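Local structure of ketosynthase (Streptomyces sp. MSC090213JE08, 6KXF) at residues 6-11 with 242-247; 16-21 with 83-88; 293-298 with 387-392. The protein probably catalyses the decarboxylative condensation of an acyl chain with malonyl-[ACP], lengthening a carrier-bound fatty acyl chain by two carbons. All coordinates share one frame; numbering follows the deposited sequence.

Contact 1 of 3, residues 6-11 with 242-247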
loop_
_atom_site.group_PDB
_atom_site.type_symbol
_atom_site.label_atom_id
_atom_site.label_comp_id
_atom_site.label_asym_id
_atom_site.label_seq_id
_atom_site.Cartn_x
_atom_site.Cartn_y
_atom_site.Cartn_z
ATOM N N ALA A 6 -13.106 -10.255 28.491
ATOM C CA ALA A 6 -11.982 -10.947 27.780
ATOM C C ALA A 6 -12.150 -10.771 26.263
ATOM O O ALA A 6 -13.258 -10.782 25.720
ATOM C CB ALA A 6 -11.904 -12.409 28.152
ATOM N N ARG A 7 -11.028 -10.586 25.573
ATOM C CA ARG A 7 -11.090 -10.226 24.178
ATOM C C ARG A 7 -11.490 -11.441 23.325
ATOM O O ARG A 7 -11.360 -12.609 23.707
ATOM C CB ARG A 7 -9.765 -9.620 23.731
ATOM C CG ARG A 7 -8.627 -10.612 23.747
ATOM C CD ARG A 7 -7.435 -9.883 23.190
ATOM N NE ARG A 7 -6.311 -10.787 23.177
ATOM C CZ ARG A 7 -5.080 -10.390 22.970
ATOM N NH1 ARG A 7 -4.107 -11.285 22.996
ATOM N NH2 ARG A 7 -4.857 -9.103 22.744
ATOM N N ARG A 8 -12.011 -11.133 22.154
ATOM C CA ARG A 8 -12.523 -12.147 21.250
ATOM C C ARG A 8 -11.338 -12.967 20.724
ATOM O O ARG A 8 -10.303 -12.425 20.398
ATOM C CB ARG A 8 -13.294 -11.484 20.108
ATOM C CG ARG A 8 -14.665 -10.956 20.502
ATOM C CD ARG A 8 -15.542 -10.699 19.298
ATOM N NE ARG A 8 -16.192 -11.895 18.752
ATOM C CZ ARG A 8 -16.843 -11.916 17.593
ATOM N NH1 ARG A 8 -16.616 -10.969 16.680
ATOM N NH2 ARG A 8 -17.706 -12.892 17.353
ATOM N N ARG A 9 -11.523 -14.278 20.648
ATOM C CA ARG A 9 -10.530 -15.154 20.018
ATOM C C ARG A 9 -10.816 -15.298 18.513
ATOM O O ARG A 9 -11.970 -15.357 18.068
ATOM C CB ARG A 9 -10.513 -16.467 20.778
ATOM C CG ARG A 9 -10.001 -16.299 22.202
ATOM C CD ARG A 9 -9.030 -17.404 22.541
ATOM N NE ARG A 9 -9.762 -18.580 22.889
ATOM C CZ ARG A 9 -9.281 -19.808 22.900
ATOM N NH1 ARG A 9 -8.123 -20.114 22.342
ATOM N NH2 ARG A 9 -9.990 -20.743 23.489
ATOM N N VAL A 10 -9.739 -15.307 17.727
ATOM C CA VAL A 10 -9.810 -15.316 16.263
ATOM C C VAL A 10 -8.898 -16.448 15.758
ATOM O O VAL A 10 -7.736 -16.511 16.130
ATOM C CB VAL A 10 -9.382 -13.950 15.715
ATOM C CG1 VAL A 10 -9.184 -13.966 14.203
ATOM C CG2 VAL A 10 -10.338 -12.829 16.130
ATOM N N VAL A 11 -9.448 -17.328 14.928
ATOM C CA VAL A 11 -8.762 -18.515 14.444
ATOM C C VAL A 11 -8.701 -18.494 12.902
ATOM O O VAL A 11 -9.487 -17.790 12.247
ATOM C CB VAL A 11 -9.434 -19.796 14.976
ATOM C CG1 VAL A 11 -9.209 -19.981 16.468
ATOM C CG2 VAL A 11 -10.911 -19.877 14.634
ATOM N N SER A 242 -14.168 -15.738 13.967
ATOM C CA SER A 242 -14.326 -15.786 15.411
ATOM C C SER A 242 -14.277 -17.246 15.878
ATOM O O SER A 242 -14.829 -18.188 15.228
ATOM C CB SER A 242 -15.631 -15.133 15.848
ATOM O OG SER A 242 -16.749 -15.771 15.238
ATOM N N LEU A 243 -13.661 -17.491 17.023
ATOM C CA LEU A 243 -13.737 -18.881 17.544
ATOM C C LEU A 243 -15.194 -19.373 17.615
ATOM O O LEU A 243 -15.488 -20.503 17.240
ATOM C CB LEU A 243 -13.090 -18.905 18.913
ATOM C CG LEU A 243 -12.990 -20.265 19.564
ATOM C CD1 LEU A 243 -12.354 -21.269 18.609
ATOM C CD2 LEU A 243 -12.219 -20.136 20.858
ATOM N N GLU A 244 -16.114 -18.506 18.087
ATOM C CA GLU A 244 -17.509 -18.882 18.226
ATOM C C GLU A 244 -18.083 -19.334 16.873
ATOM O O GLU A 244 -18.805 -20.344 16.801
ATOM C CB GLU A 244 -18.314 -17.736 18.843
ATOM C CG GLU A 244 -17.826 -17.350 20.226
ATOM C CD GLU A 244 -17.134 -15.992 20.212
ATOM O OE1 GLU A 244 -17.716 -15.038 20.797
ATOM O OE2 GLU A 244 -16.036 -15.871 19.566
ATOM N N SER A 245 -17.790 -18.607 15.789
ATOM C CA SER A 245 -18.323 -18.993 14.449
ATOM C C SER A 245 -17.734 -20.340 14.006
ATOM O O SER A 245 -18.448 -21.223 13.544
ATOM C CB SER A 245 -18.108 -17.928 13.413
ATOM O OG SER A 245 -18.555 -18.383 12.144
ATOM N N ALA A 246 -16.431 -20.509 14.209
ATOM C CA ALA A 246 -15.755 -21.678 13.761
ATOM C C ALA A 246 -16.315 -22.891 14.502
ATOM O O ALA A 246 -16.647 -23.908 13.857
ATOM C CB ALA A 246 -14.284 -21.501 13.989
ATOM N N LEU A 247 -16.422 -22.799 15.839
ATOM C CA LEU A 247 -16.900 -23.962 16.610
ATOM C C LEU A 247 -18.380 -24.231 16.295
ATOM O O LEU A 247 -18.799 -25.400 16.263
ATOM C CB LEU A 247 -16.691 -23.771 18.110
ATOM C CG LEU A 247 -15.246 -23.619 18.584
ATOM C CD1 LEU A 247 -15.189 -23.348 20.085
ATOM C CD2 LEU A 247 -14.414 -24.840 18.237
HETATM O O HOH W 1 -13.834 -15.440 21.617
#
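V10, at the start of strand 10-19, faces S242, the last residue of strand 234-242, as an antiparallel non-hydrogen-bonded pair with their CA atoms 4.6 Å apart. One residue on, where the chain turns into helix 243-248, L243 N donates to R9 O (2.9 Å, 166° at the hydrogen). S242 is the N-cap: S242 OG accepts from S245 N at 3.1 Å. A bend at chi3 (81°) carries the R8 guanidinium across to S242, where it lays one face over CB, with R8 NH2 3.4 Å from that carbon; its salt bridge is with D190. E244 stands near the guanidinium edge, its carboxylate plane 81° from that of R8, too distant for a salt bridge. A water accepts from R9 N and donates to E244 OE2. L243 runs alongside R9, and L243 CD2 sits under one face of the R9 guanidinium, 3.5 Å from R9 NH2. Deeper in, V11 CG2 meets A246 CB at 3.8 Å and V11 CG1 meets L243 CD1. The strand-to-helix turn is thus pinned by one direct backbone bond, while the two guanidinium faces lie on aliphatic carbons, S242 CB and L243 CD2, and their N-H groups go to D190 and E256.

Contact 2 of 3, residues 16-21 with 83-88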
loop_
_atom_site.group_PDB
_atom_site.type_symbol
_atom_site.label_atom_id
_atom_site.label_comp_id
_atom_site.label_asym_id
_atom_site.label_seq_id
_atom_site.Cartn_x
_atom_site.Cartn_y
_atom_site.Cartn_z
ATOM N N GLY A 16 -5.837 -20.446 1.273
ATOM C CA GLY A 16 -5.770 -20.441 -0.174
ATOM C C GLY A 16 -4.373 -20.047 -0.604
ATOM O O GLY A 16 -3.873 -18.963 -0.219
ATOM N N VAL A 17 -3.719 -20.915 -1.378
ATOM C CA VAL A 17 -2.317 -20.739 -1.733
ATOM C C VAL A 17 -2.152 -20.912 -3.236
ATOM O O VAL A 17 -2.508 -22.019 -3.793
ATOM C CB VAL A 17 -1.408 -21.750 -1.013
ATOM C CG1 VAL A 17 0.024 -21.586 -1.486
ATOM C CG2 VAL A 17 -1.503 -21.631 0.489
ATOM N N ILE A 18 -1.627 -19.860 -3.878
ATOM C CA ILE A 18 -1.066 -19.933 -5.254
ATOM C C ILE A 18 0.389 -19.467 -5.157
ATOM O O ILE A 18 0.650 -18.270 -4.951
ATOM C CB ILE A 18 -1.888 -19.110 -6.257
ATOM C CG1 ILE A 18 -3.301 -19.691 -6.386
ATOM C CG2 ILE A 18 -1.189 -19.035 -7.611
ATOM C CD1 ILE A 18 -4.264 -18.795 -7.078
ATOM N N SER A 19 1.336 -20.418 -5.260
ATOM C CA SER A 19 2.746 -20.112 -5.062
ATOM C C SER A 19 3.619 -20.809 -6.110
ATOM O O SER A 19 3.166 -21.677 -6.828
ATOM C CB SER A 19 3.214 -20.490 -3.674
ATOM O OG SER A 19 3.420 -21.901 -3.557
ATOM N N SER A 20 4.895 -20.410 -6.124
ATOM C CA SER A 20 5.939 -20.965 -7.003
ATOM C C SER A 20 6.366 -22.380 -6.578
ATOM O O SER A 20 7.120 -23.033 -7.304
ATOM C CB SER A 20 7.131 -20.016 -7.053
ATOM O OG SER A 20 7.736 -19.902 -5.772
ATOM N N ILE A 21 5.949 -22.848 -5.390
ATOM C CA ILE A 21 6.324 -24.169 -4.910
ATOM C C ILE A 21 5.081 -25.030 -4.655
ATOM O O ILE A 21 5.187 -26.041 -3.973
ATOM C CB ILE A 21 7.209 -24.108 -3.646
ATOM C CG1 ILE A 21 6.441 -23.631 -2.409
ATOM C CG2 ILE A 21 8.458 -23.299 -3.918
ATOM C CD1 ILE A 21 7.149 -23.850 -1.107
ATOM N N VAL A 83 -8.334 -13.658 -6.543
ATOM C CA VAL A 83 -9.705 -14.299 -6.549
ATOM C C VAL A 83 -9.603 -15.828 -6.423
ATOM O O VAL A 83 -10.335 -16.429 -5.647
ATOM C CB VAL A 83 -10.541 -13.923 -7.785
ATOM C CG1 VAL A 83 -11.894 -14.620 -7.746
ATOM C CG2 VAL A 83 -10.729 -12.431 -7.869
ATOM N N ALA A 84 -8.674 -16.440 -7.172
ATOM C CA ALA A 84 -8.468 -17.876 -7.147
ATOM C C ALA A 84 -8.088 -18.316 -5.736
ATOM O O ALA A 84 -8.590 -19.295 -5.231
ATOM C CB ALA A 84 -7.421 -18.280 -8.174
ATOM N N ALA A 85 -7.176 -17.588 -5.093
ATOM C CA ALA A 85 -6.707 -17.993 -3.773
ATOM C C ALA A 85 -7.847 -17.844 -2.755
ATOM O O ALA A 85 -7.987 -18.647 -1.848
ATOM C CB ALA A 85 -5.538 -17.137 -3.382
ATOM N N ALA A 86 -8.678 -16.814 -2.936
ATOM C CA ALA A 86 -9.816 -16.591 -2.036
ATOM C C ALA A 86 -10.835 -17.735 -2.173
ATOM O O ALA A 86 -11.313 -18.241 -1.159
ATOM C CB ALA A 86 -10.469 -15.243 -2.304
ATOM N N ARG A 87 -11.148 -18.139 -3.416
ATOM C CA ARG A 87 -12.019 -19.303 -3.626
ATOM C C ARG A 87 -11.397 -20.531 -2.940
ATOM O O ARG A 87 -12.059 -21.259 -2.243
ATOM C CB ARG A 87 -12.306 -19.548 -5.107
ATOM C CG ARG A 87 -12.905 -20.925 -5.403
ATOM C CD ARG A 87 -14.331 -21.090 -4.897
ATOM N NE ARG A 87 -15.218 -20.252 -5.690
ATOM C CZ ARG A 87 -16.408 -19.820 -5.302
ATOM N NH1 ARG A 87 -16.935 -20.315 -4.201
ATOM N NH2 ARG A 87 -17.045 -18.890 -6.007
ATOM N N MET A 88 -10.106 -20.769 -3.140
ATOM C CA MET A 88 -9.450 -21.909 -2.520
ATOM C C MET A 88 -9.530 -21.821 -0.988
ATOM O O MET A 88 -9.656 -22.803 -0.321
ATOM C CB MET A 88 -7.978 -21.999 -2.936
ATOM C CG MET A 88 -7.785 -22.388 -4.411
ATOM S SD MET A 88 -6.017 -22.175 -4.932
ATOM C CE MET A 88 -5.381 -23.428 -3.840
#
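G16 CA lies 4.5 Å from A85 CA where strand 10-19 passes helix 77-92, the short axes of 16-19 and 83-88 approaching to 6.3 Å at 142° between their N-to-C directions. G16, with no side chain, meets the helix through its backbone, and its CA points a hydrogen almost straight at A85 O (3.3 Å, 168° at the hydrogen). A85 CB rests beside the G16 carbonyl, and M88 CB packs on G16 CA at 3.9 Å. I18 projects toward the helix. With CG1 anti to its own carbonyl carbon and the chain then extended, I18 CD1 reaches A84 CB at 3.4 Å, tighter than usual for two carbons, and also touches A85. This is helix-on-sheet packing: in the N-terminal half of the layered alpha-beta-alpha-beta-alpha thiolase fold, helix 77-92 lies against the sheet. Within that sheet G16 and I18 bond through their backbones to I237 and A235 of the neighbouring strand 234-242. M88 comes in at about a right angle to I18, setting M88 SD 4.0 Å from I18 CG1. A bend at its last torsion (chi3 65°) turns the methyl CE of M88 back over the strand, 3.2 Å from V17 O. W66 packs against both A84 and M88, while helix 147-156 lies against helix 77-92 through V83 and A86, whose side chains point away from the strand.

Contact 3 of 3, residues 293-298 with 387-392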
loop_
_atom_site.group_PDB
_atom_site.type_symbol
_atom_site.label_atom_id
_atom_site.label_comp_id
_atom_site.label_asym_id
_atom_site.label_seq_id
_atom_site.Cartn_x
_atom_site.Cartn_y
_atom_site.Cartn_z
ATOM N N GLU A 293 10.186 -16.045 25.570
ATOM C CA GLU A 293 10.630 -17.418 25.820
ATOM C C GLU A 293 9.651 -18.415 25.198
ATOM O O GLU A 293 10.003 -19.551 24.952
ATOM C CB GLU A 293 10.723 -17.691 27.332
ATOM C CG GLU A 293 11.890 -16.982 28.020
ATOM C CD GLU A 293 11.761 -15.489 28.354
ATOM O OE1 GLU A 293 10.629 -14.957 28.349
ATOM O OE2 GLU A 293 12.810 -14.852 28.629
ATOM N N GLU A 294 8.421 -17.980 24.915
ATOM C CA GLU A 294 7.385 -18.863 24.404
ATOM C C GLU A 294 7.410 -19.002 22.866
ATOM O O GLU A 294 6.660 -19.818 22.326
ATOM C CB GLU A 294 5.988 -18.356 24.798
ATOM C CG GLU A 294 5.774 -18.079 26.278
ATOM C CD GLU A 294 4.372 -17.539 26.544
ATOM O OE1 GLU A 294 4.236 -16.302 26.752
ATOM O OE2 GLU A 294 3.416 -18.346 26.478
ATOM N N ILE A 295 8.211 -18.200 22.173
ATOM C CA ILE A 295 8.280 -18.222 20.711
ATOM C C ILE A 295 9.122 -19.420 20.244
ATOM O O ILE A 295 10.291 -19.458 20.525
ATOM C CB ILE A 295 8.858 -16.904 20.164
ATOM C CG1 ILE A 295 7.990 -15.695 20.528
ATOM C CG2 ILE A 295 9.050 -16.991 18.654
ATOM C CD1 ILE A 295 6.603 -15.754 19.939
ATOM N N ASP A 296 8.514 -20.329 19.468
ATOM C CA ASP A 296 9.187 -21.527 18.969
ATOM C C ASP A 296 10.123 -21.205 17.797
ATOM O O ASP A 296 11.197 -21.825 17.672
ATOM C CB ASP A 296 8.153 -22.636 18.717
ATOM C CG ASP A 296 7.537 -23.071 20.042
ATOM O OD1 ASP A 296 8.325 -23.313 20.951
ATOM O OD2 ASP A 296 6.272 -23.094 20.184
ATOM N N PHE A 297 9.715 -20.332 16.876
ATOM C CA PHE A 297 10.638 -19.878 15.845
ATOM C C PHE A 297 10.066 -18.621 15.206
ATOM O O PHE A 297 8.880 -18.299 15.389
ATOM C CB PHE A 297 10.915 -20.971 14.803
ATOM C CG PHE A 297 9.854 -21.172 13.748
ATOM C CD1 PHE A 297 9.902 -20.458 12.560
ATOM C CD2 PHE A 297 8.841 -22.100 13.912
ATOM C CE1 PHE A 297 8.963 -20.657 11.563
ATOM C CE2 PHE A 297 7.896 -22.302 12.907
ATOM C CZ PHE A 297 7.964 -21.587 11.735
ATOM N N ILE A 298 10.955 -17.922 14.496
ATOM C CA ILE A 298 10.645 -16.732 13.763
ATOM C C ILE A 298 10.748 -17.016 12.261
ATOM O O ILE A 298 11.796 -17.488 11.769
ATOM C CB ILE A 298 11.611 -15.608 14.148
ATOM C CG1 ILE A 298 11.614 -15.368 15.662
ATOM C CG2 ILE A 298 11.295 -14.342 13.317
ATOM C CD1 ILE A 298 12.627 -14.314 16.096
ATOM N N ILE A 387 3.837 -21.584 19.117
ATOM C CA ILE A 387 3.729 -20.151 18.900
ATOM C C ILE A 387 4.857 -19.693 17.975
ATOM O O ILE A 387 6.043 -20.034 18.176
ATOM C CB ILE A 387 3.778 -19.396 20.241
ATOM C CG1 ILE A 387 2.754 -19.950 21.250
ATOM C CG2 ILE A 387 3.626 -17.912 19.975
ATOM C CD1 ILE A 387 2.785 -19.283 22.607
ATOM N N VAL A 388 4.480 -18.935 16.941
ATOM C CA VAL A 388 5.380 -18.550 15.859
ATOM C C VAL A 388 5.219 -17.057 15.542
ATOM O O VAL A 388 4.120 -16.533 15.545
ATOM C CB VAL A 388 5.115 -19.403 14.596
ATOM C CG1 VAL A 388 6.006 -18.956 13.440
ATOM C CG2 VAL A 388 5.327 -20.879 14.858
ATOM N N GLN A 389 6.329 -16.398 15.230
ATOM C CA GLN A 389 6.390 -14.981 14.874
ATOM C C GLN A 389 6.711 -14.835 13.380
ATOM O O GLN A 389 7.654 -15.466 12.872
ATOM C CB GLN A 389 7.498 -14.318 15.700
ATOM C CG GLN A 389 7.747 -12.840 15.413
ATOM C CD GLN A 389 8.842 -12.272 16.293
ATOM O OE1 GLN A 389 8.891 -12.521 17.507
ATOM N NE2 GLN A 389 9.756 -11.534 15.689
ATOM N N ASN A 390 5.916 -14.026 12.670
ATOM C CA ASN A 390 6.082 -13.799 11.236
ATOM C C ASN A 390 6.399 -12.314 11.048
ATOM O O ASN A 390 5.524 -11.440 11.259
ATOM C CB ASN A 390 4.831 -14.274 10.474
ATOM C CG ASN A 390 4.954 -14.207 8.962
ATOM O OD1 ASN A 390 5.829 -14.849 8.389
ATOM N ND2 ASN A 390 4.069 -13.459 8.303
ATOM N N ASN A 391 7.625 -12.030 10.581
ATOM C CA ASN A 391 8.107 -10.692 10.373
ATOM C C ASN A 391 7.830 -10.246 8.939
ATOM O O ASN A 391 7.921 -11.043 7.972
ATOM C CB ASN A 391 9.620 -10.547 10.583
ATOM C CG ASN A 391 10.079 -10.719 12.013
ATOM O OD1 ASN A 391 9.270 -10.809 12.951
ATOM N ND2 ASN A 391 11.406 -10.755 12.173
ATOM N N SER A 392 7.605 -8.934 8.793
ATOM C CA SER A 392 7.590 -8.317 7.473
ATOM C C SER A 392 8.042 -6.877 7.620
ATOM O O SER A 392 7.866 -6.270 8.686
ATOM C CB SER A 392 6.238 -8.385 6.792
ATOM O OG SER A 392 5.257 -7.572 7.464
#
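Two parallel strands of the C-terminal half of the thiolase fold, 297-299 and 387-393, meet here, together with the turn that leads into the first of them. I298 pairs with Q389 in parallel register, their CA atoms 4.7 Å apart, and Q389 N donates to F297 O (3.2 Å). Ahead of this bridge D296 grips I387 twice: D296 N donates to I387 O at 2.8 Å, while I387 N reaches D296 OD2 at 3.1 Å on the anti side of the carboxylate, 23° out of its plane. OD2 also accepts from R386 N, so the successive amides of R386 and I387 converge on one oxygen, which probably favours the ionised carboxylate. On the face carrying F297 and V388, the phenyl ring is swung between its backbone N and carbonyl carbon (chi1 79°), which brings it over V388. V388 CG1 makes a CH-pi contact 3.8 Å from the F297 ring centroid and 17° off the normal, and V388 CG2 touches F297 CE2 at 3.5 Å. The face of I298 and Q389 is partly polar. Q389 runs alongside I298 with its chain fully extended and gives NE2 to N391 OD1 (2.9 Å), a bond close to the planes of both amides; Q389 OE1 is bonded to Y320 and N391 ND2 to E312, which should fix both amide flips. I298 CG2 lies against N391 ND2. Before the strand, I295 CD1 packs on I387 CG2 at 3.7 Å. Helix 306-320 covers the I298 side through I316 and Y320, helix 341-355 covers F297 and V388 through A352, C349 and I353, and strands 326-328 and 398-405 continue the sheet on either side of this pair.

All three contacts belong to one mixed sheet and its surroundings, yet none touches another. Contacts 1 and 2 share strand 10-19, one near its start and one near its end, with centres 24 Å apart and nearest atoms about 12 Å apart. Contact 3 lies in the C-terminal half, reached through strands 255-264 and 398-405; its centre is 21 Å from that of contact 1 and 24 Å from that of contact 2. The centre of contact 2 lies nearest the centre of the chain, 11 Å away, against 16 Å and 23 Å for the centres of contacts 3 and 1. In contact 3 the N391 side chain is about 10 Å from the bound octenoyl phosphopantetheine mimic, its acyl group held by an amide.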